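Local coordinates for protein amino Transferase (Eubacterium rectale, PDB 3ELE) that probably catalyses pyridoxal-5'-phosphate-dependent transfer of amino groups between amino acids and 2-oxo acids, at residues A[152-156]-A[157-161]; A[377-380]-A[381-385]. All coordinates share one frame; numbering follows the deposited sequence. Where two conformers were deposited one is given.

Interaction 1: A[152-156]-A[157-161]; sequences PADTE and HFQID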
loop_
_atom_site.group_PDB
_atom_site.type_symbol
_atom_site.label_atom_id
_atom_site.label_comp_id
_atom_site.label_asym_id
_atom_site.label_seq_id
_atom_site.Cartn_x
_atom_site.Cartn_y
_atom_site.Cartn_z
ATOM N N PRO A 152 25.392 17.244 6.130
ATOM C CA PRO A 152 26.298 17.373 4.967
ATOM C C PRO A 152 27.207 16.153 4.761
ATOM O O PRO A 152 27.648 15.528 5.736
ATOM C CB PRO A 152 27.131 18.616 5.290
ATOM C CG PRO A 152 26.289 19.394 6.191
ATOM C CD PRO A 152 25.516 18.416 7.020
ATOM N N ALA A 153 27.477 15.840 3.501
ATOM C CA ALA A 153 28.224 14.643 3.146
ATOM C C ALA A 153 29.684 14.613 3.624
ATOM O O ALA A 153 30.348 15.654 3.734
ATOM C CB ALA A 153 28.183 14.400 1.610
ATOM N N ASP A 154 30.124 13.399 3.959
ATOM C CA ASP A 154 31.519 13.080 4.193
ATOM C C ASP A 154 31.960 12.715 2.779
ATOM O O ASP A 154 31.810 11.578 2.349
ATOM C CB ASP A 154 31.666 11.883 5.136
ATOM C CG ASP A 154 33.043 11.249 5.093
ATOM O OD1 ASP A 154 34.020 11.945 4.747
ATOM O OD2 ASP A 154 33.141 10.032 5.386
ATOM N N THR A 155 32.487 13.687 2.048
ATOM C CA THR A 155 32.969 13.434 0.675
ATOM C C THR A 155 34.356 12.759 0.630
ATOM O O THR A 155 34.792 12.359 -0.448
ATOM C CB THR A 155 32.948 14.728 -0.173
ATOM O OG1 THR A 155 33.606 15.769 0.550
ATOM C CG2 THR A 155 31.483 15.157 -0.473
ATOM N N GLU A 156 35.032 12.622 1.783
ATOM C CA GLU A 156 36.336 11.959 1.864
ATOM C C GLU A 156 36.134 10.442 1.762
ATOM O O GLU A 156 36.667 9.821 0.853
ATOM C CB GLU A 156 37.097 12.365 3.146
ATOM C CG GLU A 156 37.409 13.883 3.223
ATOM C CD GLU A 156 38.081 14.349 4.536
ATOM O OE1 GLU A 156 37.884 13.735 5.619
ATOM O OE2 GLU A 156 38.794 15.383 4.488
ATOM N N HIS A 157 35.320 9.873 2.654
ATOM C CA HIS A 157 35.050 8.406 2.705
ATOM C C HIS A 157 33.584 7.945 2.542
ATOM O O HIS A 157 33.352 6.744 2.442
ATOM C CB HIS A 157 35.581 7.848 4.039
ATOM C CG HIS A 157 37.048 8.058 4.241
ATOM N ND1 HIS A 157 38.003 7.280 3.619
ATOM C CD2 HIS A 157 37.725 8.960 4.993
ATOM C CE1 HIS A 157 39.205 7.695 3.978
ATOM N NE2 HIS A 157 39.065 8.715 4.809
ATOM N N PHE A 158 32.624 8.877 2.484
ATOM C CA PHE A 158 31.178 8.575 2.402
ATOM C C PHE A 158 30.652 7.695 3.550
ATOM O O PHE A 158 29.860 6.764 3.343
ATOM C CB PHE A 158 30.769 8.107 1.005
ATOM C CG PHE A 158 30.911 9.180 -0.030
ATOM C CD1 PHE A 158 29.951 10.195 -0.127
ATOM C CD2 PHE A 158 32.027 9.220 -0.871
ATOM C CE1 PHE A 158 30.088 11.228 -1.085
ATOM C CE2 PHE A 158 32.174 10.250 -1.821
ATOM C CZ PHE A 158 31.202 11.250 -1.927
ATOM N N GLN A 159 31.135 8.032 4.757
ATOM C CA GLN A 159 30.697 7.441 6.006
ATOM C C GLN A 159 29.830 8.556 6.641
ATOM O O GLN A 159 28.983 9.134 5.942
ATOM C CB GLN A 159 31.897 6.974 6.847
ATOM C CG GLN A 159 32.730 5.856 6.198
ATOM C CD GLN A 159 32.042 4.480 6.199
ATOM O OE1 GLN A 159 31.556 3.992 7.246
ATOM N NE2 GLN A 159 32.062 3.819 5.040
ATOM N N ILE A 160 30.029 8.881 7.913
ATOM C CA ILE A 160 29.226 9.908 8.585
ATOM C C ILE A 160 30.154 10.941 9.186
ATOM O O ILE A 160 31.149 10.587 9.794
ATOM C CB ILE A 160 28.341 9.289 9.695
ATOM C CG1 ILE A 160 27.379 8.238 9.084
ATOM C CG2 ILE A 160 27.571 10.387 10.456
ATOM C CD1 ILE A 160 26.408 7.583 10.075
ATOM N N ASP A 161 29.825 12.218 8.979
ATOM C CA ASP A 161 30.518 13.329 9.642
ATOM C C ASP A 161 29.805 13.415 10.996
ATOM O O ASP A 161 28.754 14.063 11.114
ATOM C CB ASP A 161 30.379 14.615 8.817
ATOM C CG ASP A 161 31.005 15.833 9.478
ATOM O OD1 ASP A 161 31.225 15.877 10.722
ATOM O OD2 ASP A 161 31.215 16.799 8.732
HETATM O O HOH W 1 27.794 12.774 6.741
HETATM O O HOH W 2 28.129 11.325 4.504
#

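Interaction 2: A[377-380]-A[381-385]; sequences VDRE and MIKHS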
loop_
_atom_site.group_PDB
_atom_site.type_symbol
_atom_site.label_atom_id
_atom_site.label_comp_id
_atom_site.label_asym_id
_atom_site.label_seq_id
_atom_site.Cartn_x
_atom_site.Cartn_y
_atom_site.Cartn_z
ATOM N N VAL A 377 22.566 -1.641 -15.716
ATOM C CA VAL A 377 22.468 -1.370 -17.145
ATOM C C VAL A 377 23.149 -2.511 -17.867
ATOM O O VAL A 377 23.760 -3.375 -17.231
ATOM C CB VAL A 377 23.195 -0.032 -17.510
ATOM C CG1 VAL A 377 22.596 1.170 -16.734
ATOM C CG2 VAL A 377 24.724 -0.140 -17.266
ATOM N N ASP A 378 23.083 -2.474 -19.196
ATOM C CA ASP A 378 23.676 -3.499 -20.025
ATOM C C ASP A 378 25.196 -3.324 -20.042
ATOM O O ASP A 378 25.696 -2.223 -20.294
ATOM C CB ASP A 378 23.109 -3.410 -21.442
ATOM C CG ASP A 378 23.309 -4.683 -22.233
ATOM O OD1 ASP A 378 24.464 -5.147 -22.419
ATOM O OD2 ASP A 378 22.278 -5.215 -22.704
ATOM N N ARG A 379 25.915 -4.421 -19.788
ATOM C CA ARG A 379 27.381 -4.444 -19.761
ATOM C C ARG A 379 28.009 -3.871 -21.042
ATOM O O ARG A 379 28.948 -3.088 -20.965
ATOM C CB ARG A 379 27.884 -5.880 -19.504
ATOM C CG ARG A 379 29.407 -6.022 -19.414
ATOM C CD ARG A 379 29.864 -7.413 -18.941
ATOM N NE ARG A 379 31.329 -7.456 -18.889
ATOM C CZ ARG A 379 32.146 -7.747 -19.908
ATOM N NH1 ARG A 379 31.677 -8.077 -21.128
ATOM N NH2 ARG A 379 33.470 -7.717 -19.706
ATOM N N GLU A 380 27.472 -4.246 -22.205
ATOM C CA GLU A 380 28.006 -3.776 -23.498
ATOM C C GLU A 380 27.811 -2.262 -23.696
ATOM O O GLU A 380 28.651 -1.632 -24.342
ATOM C CB GLU A 380 27.443 -4.580 -24.689
ATOM C CG GLU A 380 27.497 -6.122 -24.541
ATOM C CD GLU A 380 28.831 -6.657 -24.009
ATOM O OE1 GLU A 380 29.853 -6.550 -24.712
ATOM O OE2 GLU A 380 28.836 -7.209 -22.884
HETATM N N MSE A 381 26.726 -1.701 -23.140
HETATM C CA MSE A 381 26.469 -0.264 -23.215
HETATM C C MSE A 381 27.575 0.485 -22.446
HETATM O O MSE A 381 28.027 1.536 -22.899
HETATM C CB MSE A 381 25.055 0.082 -22.696
HETATM C CG MSE A 381 24.686 1.553 -22.752
HETATM SE SE MSE A 381 25.462 2.577 -21.264
HETATM C CE MSE A 381 24.083 2.397 -19.892
ATOM N N ILE A 382 28.002 -0.053 -21.291
ATOM C CA ILE A 382 29.095 0.556 -20.495
ATOM C C ILE A 382 30.385 0.662 -21.340
ATOM O O ILE A 382 31.023 1.709 -21.355
ATOM C CB ILE A 382 29.417 -0.208 -19.168
ATOM C CG1 ILE A 382 28.208 -0.234 -18.239
ATOM C CG2 ILE A 382 30.581 0.469 -18.428
ATOM C CD1 ILE A 382 28.472 -0.941 -16.907
ATOM N N LYS A 383 30.726 -0.405 -22.071
ATOM C CA LYS A 383 31.915 -0.408 -22.954
ATOM C C LYS A 383 31.766 0.557 -24.135
ATOM O O LYS A 383 32.709 1.292 -24.453
ATOM C CB LYS A 383 32.214 -1.806 -23.507
ATOM C CG LYS A 383 32.461 -2.872 -22.455
ATOM C CD LYS A 383 32.902 -4.145 -23.117
ATOM C CE LYS A 383 33.142 -5.244 -22.121
ATOM N NZ LYS A 383 33.699 -6.434 -22.830
ATOM N N HIS A 384 30.573 0.572 -24.746
ATOM C CA HIS A 384 30.308 1.462 -25.904
ATOM C C HIS A 384 30.228 2.939 -25.476
ATOM O O HIS A 384 30.429 3.832 -26.293
ATOM C CB HIS A 384 29.044 1.068 -26.698
ATOM C CG HIS A 384 29.026 -0.363 -27.146
ATOM N ND1 HIS A 384 27.909 -1.162 -27.036
ATOM C CD2 HIS A 384 30.012 -1.160 -27.616
ATOM C CE1 HIS A 384 28.194 -2.376 -27.469
ATOM N NE2 HIS A 384 29.465 -2.402 -27.827
ATOM N N SER A 385 29.968 3.201 -24.194
ATOM C CA SER A 385 29.909 4.575 -23.670
ATOM C C SER A 385 31.264 5.271 -23.491
ATOM O O SER A 385 31.296 6.505 -23.415
ATOM C CB SER A 385 29.205 4.604 -22.319
ATOM O OG SER A 385 30.014 4.067 -21.283
#

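Interaction 1: A[152-156]-A[157-161]
Asp154 grips the backbone of His157 and Gln159 with the two oxygens of its carboxylate, closing a tight turn. The N-H of His157 points almost straight at OD1 (N to OD1 3.2 Å, 174° at the hydrogen), but meets it from above the carboxylate plane. Gln159 N comes to OD2 at 2.9 Å, on the anti side and somewhat out of the plane. OD1 also takes a weak bond from Glu156 N, which makes an Asx turn. Because CG stands anti to the backbone N (chi1 163°), the carboxylate swings back over these amides.

The main chain closes the same loop: Phe158 N donates to Asp154 O over 2.8 Å, although the bond is bent. Phe158 itself takes a left-handed backbone conformation (phi 57°). Its ring folds back under the turn, one face receiving Asp154 O and Thr155 CA, the latter a CH-pi contact 4.1 Å from the ring centroid. Phe337, Phe328 and Trp370 also meet this ring, so a large apolar residue suits the buried place.

Farther out, a water joins Pro152 O to Asp161 N, while Asp161 OD1 caps Ala164 N at the start of helix 162-167. Gln159 turns its amide to Thr193, Ser190 and Val188.

With an alanine in place of Asp154 the amides of His157 and Gln159 would probably lose their side-chain acceptors, leaving the turn freer to open. Two backbone N-H groups, with a weak third from Glu156, point at this carboxylate, which would probably favour its ionised form.

Interaction 2: A[377-380]-A[381-385]
The N-terminus of helix 379-396 is closed here by a side-chain cap and an apolar contact. Asp378, the N-cap residue, offers the anti lone pair of OD1 to Glu380 N at 3.1 Å, supplying an acceptor where the first turn has no preceding carbonyl. Its short carboxylate suits the place, and its charge probably interacts favourably with the helix dipole. Behind the cap the backbone settles into helix: Ile382 N and Met381 N bond weakly to Asp378 O, and His384 N donates to Glu380 O over 3.0 Å.

Val377, just before the cap, turns toward the helix. Its CG2 lies 3.6 Å from Ile382 CG1, the two side chains crossing at about a right angle; branched aliphatic chains suit such a contact. CE of Met381, a selenomethionine, also lies against Val377, but the residue was modelled in two conformers and this touch is doubtful.

On another side of the turn, Arg379 and Lys383 are a helical turn apart. Lys383, extended beyond CG, lays CE over one face of the guanidinium, 3.0 Å above its plane. This brings NZ to 3.1 Å from Arg379 NH1, a pairing of two donors that should be unfavourable on its own. Glu380, bent at chi2 (-45°), probably offsets it in part: OE2 forms a weak salt bridge with Arg379 NH1 at 3.5 Å, while OE1 stays 4.3 Å from Lys383 NZ, beyond a salt bridge. Both basic side chains touch Leu315 of helix 306-323.

Asp378 at the N-cap, with Val377 before it touching Ile382 four residues past it, is the pattern of a hydrophobic staple.

In the fold
Interactions 1 and 2 do not touch: their centres are 29 Å apart and their nearest atoms about 19 Å. Interaction 1 is a loop running up to helix 162-167 and interaction 2 forms the start of helix 379-396; each includes an aspartate N-cap. Residues 152-161 leave edge strand 147-151 of the seven-stranded sheet, whereas 377-385 follow strand 370-374 of the four-stranded sheet. That smaller sheet relates them, since Phe158 of interaction 1 packs on aromatic residues from its strands, including Trp370 at the start of the strand preceding interaction 2. Neither contributes to the cofactor pocket; the side chain of Phe158 lies about 14 Å from the bound pyridoxal-5'-phosphate.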